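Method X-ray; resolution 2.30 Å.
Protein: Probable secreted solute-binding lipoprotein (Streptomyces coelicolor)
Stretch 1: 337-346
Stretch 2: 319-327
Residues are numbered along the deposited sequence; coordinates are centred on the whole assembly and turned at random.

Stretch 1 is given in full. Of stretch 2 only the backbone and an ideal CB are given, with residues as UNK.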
# COMPACT_ATOMS: atom_id res chain seq x y z
N GLY C 337 52.42 4.90 -2.29
CA GLY C 337 53.51 5.78 -2.69
C GLY C 337 54.76 5.68 -1.84
O GLY C 337 55.78 6.31 -2.14
N PHE C 338 54.68 4.90 -0.77
CA PHE C 338 55.81 4.66 0.12
C PHE C 338 55.81 3.14 0.24
O PHE C 338 55.39 2.60 1.26
CB PHE C 338 55.57 5.30 1.50
CG PHE C 338 55.06 6.71 1.44
CD1 PHE C 338 53.72 6.96 1.14
CD2 PHE C 338 55.91 7.78 1.69
CE1 PHE C 338 53.24 8.27 1.09
CE2 PHE C 338 55.44 9.09 1.65
CZ PHE C 338 54.10 9.33 1.35
N PRO C 339 56.29 2.45 -0.81
CA PRO C 339 56.39 0.99 -0.95
C PRO C 339 56.56 0.13 0.30
O PRO C 339 55.74 -0.75 0.55
CB PRO C 339 57.55 0.82 -1.93
CG PRO C 339 57.35 1.98 -2.84
CD PRO C 339 57.10 3.11 -1.85
N LEU C 340 57.61 0.36 1.07
CA LEU C 340 57.84 -0.45 2.26
C LEU C 340 56.78 -0.21 3.32
O LEU C 340 56.45 -1.11 4.09
CB LEU C 340 59.24 -0.18 2.83
CG LEU C 340 60.36 -0.40 1.81
CD1 LEU C 340 61.68 -0.09 2.45
CD2 LEU C 340 60.32 -1.84 1.29
N VAL C 341 56.24 1.01 3.37
CA VAL C 341 55.19 1.33 4.33
C VAL C 341 53.93 0.58 3.92
O VAL C 341 53.27 -0.02 4.76
CB VAL C 341 54.90 2.85 4.36
CG1 VAL C 341 53.71 3.14 5.27
CG2 VAL C 341 56.13 3.60 4.85
N GLY C 342 53.61 0.62 2.63
CA GLY C 342 52.45 -0.08 2.13
C GLY C 342 52.57 -1.58 2.33
O GLY C 342 51.59 -2.25 2.68
N ALA C 343 53.77 -2.12 2.12
CA ALA C 343 54.00 -3.56 2.31
C ALA C 343 53.87 -3.96 3.79
O ALA C 343 53.37 -5.05 4.11
CB ALA C 343 55.39 -3.95 1.79
N ALA C 344 54.32 -3.10 4.69
CA ALA C 344 54.21 -3.40 6.12
C ALA C 344 52.73 -3.43 6.51
O ALA C 344 52.30 -4.27 7.30
CB ALA C 344 54.94 -2.34 6.93
N GLN C 345 51.95 -2.51 5.94
CA GLN C 345 50.53 -2.44 6.23
C GLN C 345 49.78 -3.66 5.74
O GLN C 345 48.81 -4.09 6.37
CB GLN C 345 49.92 -1.18 5.60
CG GLN C 345 50.29 0.11 6.31
CD GLN C 345 49.95 1.33 5.50
OE1 GLN C 345 49.56 1.23 4.33
NE2 GLN C 345 50.10 2.50 6.10
N ARG C 346 50.23 -4.22 4.61
CA ARG C 346 49.60 -5.39 4.00
C ARG C 346 49.94 -6.70 4.70
O ARG C 346 49.45 -7.76 4.30
CB ARG C 346 49.96 -5.49 2.52
CG ARG C 346 49.18 -4.53 1.63
CD ARG C 346 49.21 -4.99 0.17
NE ARG C 346 50.10 -4.19 -0.66
CZ ARG C 346 49.70 -3.23 -1.50
NH1 ARG C 346 48.41 -2.95 -1.62
NH2 ARG C 346 50.59 -2.56 -2.22
N UNK C 319 45.72 10.58 4.82
CA UNK C 319 46.83 10.45 5.75
C UNK C 319 47.66 9.24 5.36
O UNK C 319 48.88 9.29 5.35
CB UNK C 319 46.33 10.33 7.19
N UNK C 320 46.97 8.16 5.03
CA UNK C 320 47.60 6.91 4.63
C UNK C 320 48.33 7.03 3.28
O UNK C 320 49.52 6.76 3.18
CB UNK C 320 46.55 5.80 4.56
N UNK C 321 47.59 7.47 2.26
CA UNK C 321 48.09 7.61 0.90
C UNK C 321 49.06 8.75 0.64
O UNK C 321 50.12 8.54 0.05
CB UNK C 321 46.90 7.78 -0.04
N UNK C 322 48.70 9.95 1.06
CA UNK C 322 49.53 11.13 0.84
C UNK C 322 50.65 11.34 1.86
O UNK C 322 51.70 11.90 1.54
CB UNK C 322 48.63 12.37 0.83
N UNK C 323 50.45 10.88 3.09
CA UNK C 323 51.47 11.05 4.11
C UNK C 323 52.19 9.76 4.49
O UNK C 323 53.25 9.79 5.11
CB UNK C 323 50.84 11.66 5.36
N UNK C 324 51.61 8.61 4.13
CA UNK C 324 52.21 7.33 4.46
C UNK C 324 52.16 7.04 5.96
O UNK C 324 53.11 6.48 6.53
CB UNK C 324 53.66 7.29 3.97
N UNK C 325 51.06 7.42 6.59
CA UNK C 325 50.86 7.23 8.02
C UNK C 325 50.12 5.95 8.32
O UNK C 325 49.17 5.58 7.61
CB UNK C 325 50.10 8.42 8.61
N UNK C 326 50.53 5.27 9.38
CA UNK C 326 49.83 4.07 9.80
C UNK C 326 48.75 4.69 10.70
O UNK C 326 49.02 5.68 11.40
CB UNK C 326 50.72 3.04 10.50
N UNK C 327 47.55 4.14 10.67
CA UNK C 327 46.44 4.69 11.45
C UNK C 327 45.89 3.76 12.51
O UNK C 327 46.05 2.55 12.43
CB UNK C 327 45.30 5.08 10.51

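Stretch 1 approaches with three residues one helical turn or so apart: Phe338, then Val341 and Gln345, all with CA-to-CB toward the other stretch. They offer, in order, an aromatic ring, a small branched aliphatic surface and an amide.

Position 319 lies in a helix, and nothing of stretch 1 comes within 5.5 Å of its ideal CB. This contact sets no rule there; the residue is Phe319, and its part here is played by the backbone, where its O accepts from the N of position 325 at 3.1 Å.

Position 320 points sideways, its ideal CB 5.1 Å from Gln345 NE2. A medium aliphatic chain could reach the Gln345 side chain, and a polar one could try to bond its amide. The residue is Val320, chi1 t, whose CG1 packs 4.1 Å from Gln345 OE1 without competing for the amide's bonds.

Positions 321 and 322 both point away, so stretch 1 sets no rule for the side chain and many types would do. They are Thr321 and Glu322. What counts is their backbone: Thr321 O lies 3.3 Å from Phe338 CE1 and Glu322 O 3.5 Å from Phe338 CZ, both near the plane of the ring, at its edge, where the polarised C-H groups suit carbonyl oxygens.

Position 323 also points away, and its backbone C sits 3.7 Å from Phe338 CZ. Stretch 1 leaves the choice open. Ser323 fills it.

Position 324 is the most restrictive. It is the first residue to leave helical angles, and its phi of 69° by itself favours glycine. The ideal CB would point toward stretch 1 and stand 2.8 Å from Phe338 CD1, a clash, so two independent arguments converge. Gly324 it is. With no side chain in the way, its CA lies over one face of the Phe338 ring, 3.9 Å from the centroid, in a CH-pi contact, while its O meets Val341 CG1 at 3.6 Å.

At 325 the backbone is extended and CA-to-CB points away, leaving room for a long or charged chain. Arg325 takes it, bending back so that Arg325 NH1 donates to Ser323 OG at 2.9 Å; NH2 is bonded elsewhere in the structure. Its O is 3.6 Å from Gln345 NE2.

Position 326 points sideways, with the ideal CB 4.5 Å from Gln345 NE2, a potential donor. A short acceptor would suit: Asp, Asn or perhaps Ser. Asp326, chi1 m, brings its end nearer, and OD1 accepts from Gln345 NE2 at 3.0 Å with a 157° angle. The same OD1 takes a bond from a water at 2.6 Å, which also donates to Val341 O at 3.0 Å, tying the carboxylate to the helix backbone.

Position 327 points sideways with nothing of stretch 1 near its ideal CB, so the contact leaves the choice free; it is Met327, modelled as selenomethionine, its end leading away.

Stretch 2, residues 319-327: FVTESGRDM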
# COMPACT_ATOMS: atom_id res chain seq x y z
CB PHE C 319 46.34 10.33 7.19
CG PHE C 319 46.06 11.66 7.83
CD1 PHE C 319 47.12 12.48 8.23
CD2 PHE C 319 44.76 12.13 7.95
CE1 PHE C 319 46.88 13.74 8.75
CE2 PHE C 319 44.50 13.40 8.46
CZ PHE C 319 45.56 14.21 8.86
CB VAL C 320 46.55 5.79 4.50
CG1 VAL C 320 47.19 4.53 3.93
CG2 VAL C 320 45.93 5.51 5.86
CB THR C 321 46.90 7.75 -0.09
OG1 THR C 321 46.17 6.52 -0.13
CG2 THR C 321 47.39 8.09 -1.48
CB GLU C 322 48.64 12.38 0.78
CG GLU C 322 47.46 12.22 -0.17
CD GLU C 322 46.61 13.47 -0.28
OE1 GLU C 322 45.54 13.41 -0.93
OE2 GLU C 322 47.00 14.51 0.29
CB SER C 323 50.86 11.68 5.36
OG SER C 323 51.87 12.07 6.27
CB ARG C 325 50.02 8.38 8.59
CG ARG C 325 50.64 9.74 8.51
CD ARG C 325 51.34 10.12 9.80
NE ARG C 325 52.64 9.49 9.96
CZ ARG C 325 53.62 9.54 9.05
NH1 ARG C 325 53.43 10.17 7.90
NH2 ARG C 325 54.79 8.97 9.31
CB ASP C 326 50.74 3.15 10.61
CG ASP C 326 51.90 2.62 9.79
OD1 ASP C 326 51.66 2.09 8.68
OD2 ASP C 326 53.05 2.74 10.27
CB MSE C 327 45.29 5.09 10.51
CG MSE C 327 45.69 6.04 9.40
SE MSE C 327 46.26 7.76 10.06
CE MSE C 327 44.52 8.54 10.34
O HOH W 1 53.37 0.42 7.70
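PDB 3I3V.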